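Local coordinates for protein aminofutalosine deaminase (Helicobacter pylori, PDB 7LKK) that deaminates aminofutalosine in the menaquinone pathway, as a metal-dependent hydrolase of the amidohydrolase family that holds a ferric iron in its active site, at residues Phe242-Arg245 with Glu249-Phe252; Ala344-His349 with Leu354-Ile359; Glu394-Thr397 with Leu403-Leu406. One frame throughout, in Å; residues are numbered along the deposited sequence.

Interaction 1: residues Phe242-Arg245 with Glu249-Phe252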
loop_
_atom_site.group_PDB
_atom_site.type_symbol
_atom_site.label_atom_id
_atom_site.label_comp_id
_atom_site.label_asym_id
_atom_site.label_seq_id
_atom_site.Cartn_x
_atom_site.Cartn_y
_atom_site.Cartn_z
ATOM N N PHE A 242 8.250 -28.671 14.769
ATOM C CA PHE A 242 7.177 -28.523 13.791
ATOM C C PHE A 242 6.596 -29.874 13.381
ATOM O O PHE A 242 5.379 -30.011 13.216
ATOM C CB PHE A 242 7.706 -27.765 12.570
ATOM C CG PHE A 242 6.815 -27.841 11.359
ATOM C CD1 PHE A 242 5.711 -27.011 11.241
ATOM C CD2 PHE A 242 7.095 -28.726 10.328
ATOM C CE1 PHE A 242 4.898 -27.074 10.123
ATOM C CE2 PHE A 242 6.283 -28.793 9.210
ATOM C CZ PHE A 242 5.182 -27.964 9.108
ATOM N N TYR A 243 7.451 -30.878 13.205
ATOM C CA TYR A 243 6.992 -32.151 12.661
ATOM C C TYR A 243 6.232 -32.964 13.704
ATOM O O TYR A 243 5.232 -33.613 13.378
ATOM C CB TYR A 243 8.182 -32.926 12.096
ATOM C CG TYR A 243 8.926 -32.125 11.046
ATOM C CD1 TYR A 243 8.591 -32.224 9.701
ATOM C CD2 TYR A 243 9.936 -31.240 11.405
ATOM C CE1 TYR A 243 9.260 -31.477 8.740
ATOM C CE2 TYR A 243 10.604 -30.490 10.456
ATOM C CZ TYR A 243 10.265 -30.610 9.128
ATOM O OH TYR A 243 10.941 -29.856 8.188
ATOM N N GLN A 244 6.669 -32.921 14.963
ATOM C CA GLN A 244 5.931 -33.607 16.018
ATOM C C GLN A 244 4.646 -32.861 16.351
ATOM O O GLN A 244 3.571 -33.464 16.454
ATOM C CB GLN A 244 6.804 -33.750 17.266
ATOM C CG GLN A 244 7.848 -34.852 17.194
ATOM C CD GLN A 244 7.272 -36.238 17.442
ATOM O OE1 GLN A 244 6.057 -36.416 17.560
ATOM N NE2 GLN A 244 8.150 -37.228 17.531
ATOM N N ARG A 245 4.744 -31.539 16.506
ATOM C CA ARG A 245 3.609 -30.738 16.956
ATOM C C ARG A 245 2.479 -30.731 15.931
ATOM O O ARG A 245 1.308 -30.920 16.284
ATOM C CB ARG A 245 4.084 -29.315 17.256
ATOM C CG ARG A 245 2.990 -28.293 17.444
ATOM C CD ARG A 245 3.575 -26.927 17.769
ATOM N NE ARG A 245 4.170 -26.879 19.099
ATOM C CZ ARG A 245 3.739 -26.095 20.082
ATOM N NH1 ARG A 245 2.704 -25.288 19.887
ATOM N NH2 ARG A 245 4.346 -26.117 21.260
ATOM N N GLU A 249 4.961 -36.476 13.148
ATOM C CA GLU A 249 6.063 -37.161 12.488
ATOM C C GLU A 249 7.313 -37.049 13.349
ATOM O O GLU A 249 7.591 -35.992 13.924
ATOM C CB GLU A 249 6.331 -36.578 11.091
ATOM C CG GLU A 249 5.233 -36.860 10.072
ATOM C CD GLU A 249 5.443 -36.127 8.755
ATOM O OE1 GLU A 249 6.474 -35.436 8.608
ATOM O OE2 GLU A 249 4.577 -36.245 7.862
ATOM N N SER A 250 8.068 -38.146 13.438
ATOM C CA SER A 250 9.290 -38.181 14.242
ATOM C C SER A 250 10.467 -37.756 13.367
ATOM O O SER A 250 11.265 -38.568 12.894
ATOM C CB SER A 250 9.498 -39.567 14.840
ATOM O OG SER A 250 8.375 -39.963 15.608
ATOM N N ASN A 251 10.570 -36.445 13.156
ATOM C CA ASN A 251 11.672 -35.856 12.405
ATOM C C ASN A 251 12.162 -34.614 13.133
ATOM O O ASN A 251 11.377 -33.701 13.406
ATOM C CB ASN A 251 11.251 -35.507 10.973
ATOM C CG ASN A 251 12.380 -34.894 10.173
ATOM O OD1 ASN A 251 13.427 -35.511 9.985
ATOM N ND2 ASN A 251 12.172 -33.672 9.696
ATOM N N PHE A 252 13.464 -34.576 13.428
ATOM C CA PHE A 252 14.058 -33.504 14.217
ATOM C C PHE A 252 15.222 -32.830 13.495
ATOM O O PHE A 252 15.811 -31.888 14.037
ATOM C CB PHE A 252 14.503 -34.060 15.588
ATOM C CG PHE A 252 15.357 -33.120 16.401
ATOM C CD1 PHE A 252 16.668 -33.450 16.702
ATOM C CD2 PHE A 252 14.853 -31.912 16.859
ATOM C CE1 PHE A 252 17.463 -32.597 17.443
ATOM C CE2 PHE A 252 15.645 -31.052 17.601
ATOM C CZ PHE A 252 16.952 -31.396 17.894
HETATM O O HOH W 1 9.560 -32.249 15.286
#
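Tyr243, in the first turn of helix 242-247, meets Asn251 in the loop that follows the helix, and the tyrosine illustrates how one aromatic residue can anchor a chain that has just left a helix. At its root, CB touches two backbone oxygens of the loop, 3.5 Å from the O of Asn251 and slightly farther from the O of Glu249. CD2 keeps touch with the same Asn251 O. On the other side of the ring, CD1 passes 4.0 Å from OE1 of Glu249, which lies at the ring edge with its carboxylate turned only 19° from the ring plane. Farther out, CE2 and CZ lie under the amide of Asn251: ND2 stands 3.5 Å above the plane, over the ring centre, and the amide is set nearly upright at 83°. With CG of Asn251 anti to its backbone N (chi1 -180°), the amide lies alongside the tyrosine and points the same way. The opposite face is covered by CD2 of Phe242. At the tip, OH is hydrogen-bonded to Tyr197 O and Trp231 NE1, so both ends of the residue are tied.

The backbone adds one direct bond, from Glu249 N to Tyr243 O (2.9 Å), nearly straight at the hydrogen, and a bridging water that accepts from Gln244 N and donates to Asn251 O. Ser250 is the centre of an inverse gamma turn in the loop, while OE1 of Glu249 is hydrogen-bonded to OG of Ser162.

The contact is a surface one, between helix 242-247 and the loop leading to helix 259-264; Phe242, behind the tyrosine, packs on Leu100 and Leu104 of helix 96-106.

Interaction 2: residues Ala344-His349 with Leu354-Ile359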
loop_
_atom_site.group_PDB
_atom_site.type_symbol
_atom_site.label_atom_id
_atom_site.label_comp_id
_atom_site.label_asym_id
_atom_site.label_seq_id
_atom_site.Cartn_x
_atom_site.Cartn_y
_atom_site.Cartn_z
ATOM N N ALA A 344 1.696 -1.835 -3.557
ATOM C CA ALA A 344 2.398 -2.309 -2.370
ATOM C C ALA A 344 3.874 -2.525 -2.673
ATOM O O ALA A 344 4.741 -2.217 -1.847
ATOM C CB ALA A 344 1.760 -3.601 -1.853
ATOM N N PHE A 345 4.170 -3.041 -3.869
ATOM C CA PHE A 345 5.548 -3.233 -4.307
ATOM C C PHE A 345 6.309 -1.910 -4.324
ATOM O O PHE A 345 7.460 -1.840 -3.875
ATOM C CB PHE A 345 5.538 -3.889 -5.692
ATOM C CG PHE A 345 6.898 -4.207 -6.246
ATOM C CD1 PHE A 345 7.608 -5.308 -5.799
ATOM C CD2 PHE A 345 7.447 -3.425 -7.253
ATOM C CE1 PHE A 345 8.855 -5.611 -6.326
ATOM C CE2 PHE A 345 8.689 -3.719 -7.781
ATOM C CZ PHE A 345 9.394 -4.815 -7.318
ATOM N N LEU A 346 5.676 -0.849 -4.830
ATOM C CA LEU A 346 6.322 0.461 -4.843
ATOM C C LEU A 346 6.621 0.943 -3.429
ATOM O O LEU A 346 7.647 1.590 -3.190
ATOM C CB LEU A 346 5.445 1.470 -5.582
ATOM C CG LEU A 346 5.163 1.187 -7.058
ATOM C CD1 LEU A 346 4.266 2.271 -7.649
ATOM C CD2 LEU A 346 6.461 1.064 -7.853
ATOM N N LEU A 347 5.739 0.632 -2.477
ATOM C CA LEU A 347 5.929 1.064 -1.099
ATOM C C LEU A 347 6.952 0.223 -0.348
ATOM O O LEU A 347 7.484 0.683 0.667
ATOM C CB LEU A 347 4.595 1.025 -0.350
ATOM C CG LEU A 347 3.512 1.987 -0.838
ATOM C CD1 LEU A 347 2.179 1.655 -0.193
ATOM C CD2 LEU A 347 3.909 3.427 -0.547
ATOM N N SER A 348 7.252 -0.982 -0.829
ATOM C CA SER A 348 8.067 -1.941 -0.095
ATOM C C SER A 348 9.552 -1.862 -0.425
ATOM O O SER A 348 10.342 -2.587 0.187
ATOM C CB SER A 348 7.567 -3.365 -0.369
ATOM O OG SER A 348 6.205 -3.504 0.000
ATOM N N HIS A 349 9.956 -1.009 -1.364
ATOM C CA HIS A 349 11.354 -0.923 -1.766
ATOM C C HIS A 349 11.757 0.534 -1.931
ATOM O O HIS A 349 10.986 1.342 -2.454
ATOM C CB HIS A 349 11.597 -1.698 -3.064
ATOM C CG HIS A 349 11.118 -3.115 -3.015
ATOM N ND1 HIS A 349 11.916 -4.154 -2.590
ATOM C CD2 HIS A 349 9.920 -3.662 -3.326
ATOM C CE1 HIS A 349 11.232 -5.283 -2.650
ATOM N NE2 HIS A 349 10.017 -5.012 -3.092
ATOM N N LEU A 354 10.908 6.115 -10.107
ATOM C CA LEU A 354 10.755 5.961 -11.551
ATOM C C LEU A 354 11.433 4.686 -12.040
ATOM O O LEU A 354 10.899 3.983 -12.906
ATOM C CB LEU A 354 11.307 7.188 -12.275
ATOM C CG LEU A 354 10.448 8.446 -12.123
ATOM C CD1 LEU A 354 11.122 9.654 -12.755
ATOM C CD2 LEU A 354 9.060 8.226 -12.711
ATOM N N GLU A 355 12.602 4.364 -11.482
ATOM C CA GLU A 355 13.266 3.113 -11.832
ATOM C C GLU A 355 12.470 1.911 -11.337
ATOM O O GLU A 355 12.346 0.905 -12.047
ATOM C CB GLU A 355 14.680 3.097 -11.256
ATOM C CG GLU A 355 15.526 1.917 -11.703
ATOM C CD GLU A 355 16.831 1.813 -10.938
ATOM O OE1 GLU A 355 17.249 2.821 -10.327
ATOM O OE2 GLU A 355 17.438 0.720 -10.947
ATOM N N LEU A 356 11.914 2.004 -10.127
ATOM C CA LEU A 356 11.152 0.895 -9.563
ATOM C C LEU A 356 9.842 0.676 -10.311
ATOM O O LEU A 356 9.359 -0.460 -10.391
ATOM C CB LEU A 356 10.884 1.154 -8.079
ATOM C CG LEU A 356 10.249 0.037 -7.250
ATOM C CD1 LEU A 356 11.134 -1.194 -7.257
ATOM C CD2 LEU A 356 9.997 0.510 -5.828
ATOM N N ALA A 357 9.263 1.741 -10.872
ATOM C CA ALA A 357 8.018 1.599 -11.619
ATOM C C ALA A 357 8.220 0.749 -12.869
ATOM O O ALA A 357 7.325 -0.006 -13.268
ATOM C CB ALA A 357 7.461 2.976 -11.982
ATOM N N LYS A 358 9.386 0.870 -13.508
ATOM C CA LYS A 358 9.683 0.024 -14.661
ATOM C C LYS A 358 9.805 -1.437 -14.250
ATOM O O LYS A 358 9.303 -2.329 -14.944
ATOM C CB LYS A 358 10.972 0.486 -15.339
ATOM C CG LYS A 358 10.937 1.903 -15.884
ATOM C CD LYS A 358 12.294 2.285 -16.462
ATOM C CE LYS A 358 12.309 3.726 -16.949
ATOM N NZ LYS A 358 13.680 4.167 -17.333
ATOM N N ILE A 359 10.472 -1.697 -13.124
ATOM C CA ILE A 359 10.593 -3.060 -12.622
ATOM C C ILE A 359 9.221 -3.629 -12.286
ATOM O O ILE A 359 8.923 -4.792 -12.590
ATOM C CB ILE A 359 11.544 -3.091 -11.410
ATOM C CG1 ILE A 359 12.979 -2.839 -11.869
ATOM C CG2 ILE A 359 11.439 -4.412 -10.661
ATOM C CD1 ILE A 359 13.956 -2.642 -10.743
#
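Two trans first torsions aim the central groups at each other: Phe345 (chi1 -177°) and Leu356 (chi1 -173°) both carry CG opposite the backbone N, sending ring and isobutyl group into the gap between their helices. CD1 of Leu356 comes obliquely against the ring, 3.6 Å from Phe345 CE2. Ile359 brings its CG2 branch to the ring edge, 3.9 Å from Phe345 CZ, and the two side chains cross at about a right angle. The other branch of Leu356, CD2, lies against backbone oxygens of 344-349, 3.6 Å from the O of His349 and close to the O of Leu346. Leu346 itself slides past Leu356 in the opposite direction, its CD2 4.0 Å from Leu356 CG. CD2 of His349 lies over one face of the Phe345 ring, offset toward the rim.

Two consecutive helices thus pack through apolar side chains, their segment axes 10.0 Å apart at closest, with 137° between their N-to-C directions. Arg304 of the second subunit donates a hydrogen bond to Leu346 O. Within the chain, Leu313 of helix 313-318 packs on Phe345 and Leu356, while helix 401-408 lies against Leu346 and Ala357.

Interaction 3: residues Glu394-Thr397 with Leu403-Leu406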
loop_
_atom_site.group_PDB
_atom_site.type_symbol
_atom_site.label_atom_id
_atom_site.label_comp_id
_atom_site.label_asym_id
_atom_site.label_seq_id
_atom_site.Cartn_x
_atom_site.Cartn_y
_atom_site.Cartn_z
ATOM N N GLU A 394 -6.781 12.364 -17.625
ATOM C CA GLU A 394 -5.731 13.227 -18.141
ATOM C C GLU A 394 -4.730 12.371 -18.902
ATOM O O GLU A 394 -4.730 11.142 -18.801
ATOM C CB GLU A 394 -5.040 14.005 -17.015
ATOM N N LYS A 395 -3.879 13.035 -19.676
ATOM C CA LYS A 395 -2.813 12.374 -20.418
ATOM C C LYS A 395 -1.511 12.542 -19.645
ATOM O O LYS A 395 -1.099 13.671 -19.356
ATOM C CB LYS A 395 -2.685 12.951 -21.829
ATOM C CG LYS A 395 -1.783 12.146 -22.754
ATOM C CD LYS A 395 -1.540 12.872 -24.074
ATOM C CE LYS A 395 -2.847 13.199 -24.783
ATOM N NZ LYS A 395 -2.615 13.771 -26.141
ATOM N N PHE A 396 -0.874 11.425 -19.304
ATOM C CA PHE A 396 0.377 11.478 -18.565
ATOM C C PHE A 396 1.518 11.889 -19.487
ATOM O O PHE A 396 1.510 11.602 -20.688
ATOM C CB PHE A 396 0.698 10.122 -17.930
ATOM C CG PHE A 396 -0.443 9.514 -17.160
ATOM C CD1 PHE A 396 -1.273 10.298 -16.376
ATOM C CD2 PHE A 396 -0.676 8.147 -17.214
ATOM C CE1 PHE A 396 -2.319 9.734 -15.666
ATOM C CE2 PHE A 396 -1.720 7.576 -16.509
ATOM C CZ PHE A 396 -2.541 8.369 -15.731
ATOM N N THR A 397 2.505 12.575 -18.916
ATOM C CA THR A 397 3.739 12.813 -19.647
ATOM C C THR A 397 4.445 11.485 -19.907
ATOM O O THR A 397 4.240 10.492 -19.202
ATOM C CB THR A 397 4.658 13.768 -18.884
ATOM O OG1 THR A 397 5.172 13.119 -17.716
ATOM C CG2 THR A 397 3.901 15.021 -18.473
ATOM N N LEU A 403 4.672 5.350 -13.996
ATOM C CA LEU A 403 4.423 5.528 -12.568
ATOM C C LEU A 403 2.998 6.006 -12.307
ATOM O O LEU A 403 2.307 5.472 -11.431
ATOM C CB LEU A 403 5.439 6.502 -11.973
ATOM C CG LEU A 403 5.171 6.953 -10.533
ATOM C CD1 LEU A 403 5.132 5.766 -9.583
ATOM C CD2 LEU A 403 6.211 7.969 -10.086
ATOM N N GLN A 404 2.537 7.011 -13.060
ATOM C CA GLN A 404 1.175 7.507 -12.873
ATOM C C GLN A 404 0.148 6.422 -13.174
ATOM O O GLN A 404 -0.896 6.346 -12.516
ATOM C CB GLN A 404 0.924 8.735 -13.750
ATOM C CG GLN A 404 1.829 9.923 -13.453
ATOM C CD GLN A 404 1.484 10.626 -12.157
ATOM O OE1 GLN A 404 0.402 10.437 -11.599
ATOM N NE2 GLN A 404 2.406 11.448 -11.672
ATOM N N PHE A 405 0.423 5.582 -14.175
ATOM C CA PHE A 405 -0.456 4.451 -14.454
ATOM C C PHE A 405 -0.556 3.526 -13.246
ATOM O O PHE A 405 -1.657 3.158 -12.823
ATOM C CB PHE A 405 0.046 3.678 -15.675
ATOM C CG PHE A 405 -0.619 2.343 -15.859
ATOM C CD1 PHE A 405 -1.842 2.249 -16.501
ATOM C CD2 PHE A 405 -0.029 1.184 -15.378
ATOM C CE1 PHE A 405 -2.461 1.023 -16.666
ATOM C CE2 PHE A 405 -0.644 -0.043 -15.541
ATOM C CZ PHE A 405 -1.861 -0.122 -16.186
ATOM N N LEU A 406 0.590 3.129 -12.687
ATOM C CA LEU A 406 0.583 2.230 -11.536
ATOM C C LEU A 406 -0.121 2.855 -10.339
ATOM O O LEU A 406 -0.745 2.143 -9.544
ATOM C CB LEU A 406 2.016 1.840 -11.164
ATOM C CG LEU A 406 2.747 0.927 -12.151
ATOM C CD1 LEU A 406 4.174 0.666 -11.692
ATOM C CD2 LEU A 406 1.993 -0.382 -12.336
#
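Phe396 lays the face of its ring on CB of Gln404, a CH-pi contact between the loop after strand 387-391 and helix 401-408, in a protein whose family has the TIM-barrel fold. The phenylalanine has CG beside its backbone N and anti to the carbonyl carbon (chi1 -49°), which turns the ring toward the helix. CB of Gln404 stands 3.6 Å from the ring centroid and only 6° off the normal, so the methylene sits almost exactly above the middle of the ring.

Beyond CB, the glutamine turns away. It bends at chi2 (-73°), carrying the amide off the phenylalanine. There NE2 is hydrogen-bonded to OE1 of Gln400, and OE1 of Gln404 itself has a weak hydrogen bond with His408 NE2. The apolar stem thus serves the ring while the polar end is satisfied elsewhere.

Phe405 presents its backbone to the ring more than its own aromatic group, which leads away from Phe396 and meets Phe390 edge-to-face. Ala89 and Phe91 of the second subunit pack on Phe396 and Gln404, respectively, placing the contact at the subunit interface. CE2 of Phe396 approaches the N of Phe405 obliquely, at 3.7 Å.

Overall arrangement
From the N terminus onward the three contacts come in series, each closing a short loop of its own; none nests within or crosses another. Interaction 1 brings the loop after helix 242-247 back against that helix's first turn, at an outlying edge of the molecule. Interaction 2 closes the turn between helices 338-348 and 353-364, and interaction 3 closes the link from strand 387-391 into helix 401-408. The first lies apart, its nearest atoms about 26 Å from interaction 2, and it is across the chain's centre from interaction 3. The later two touch: Leu403 and Leu406 pack against Leu346, Leu354 and Ala357, joining three helices beside the second subunit.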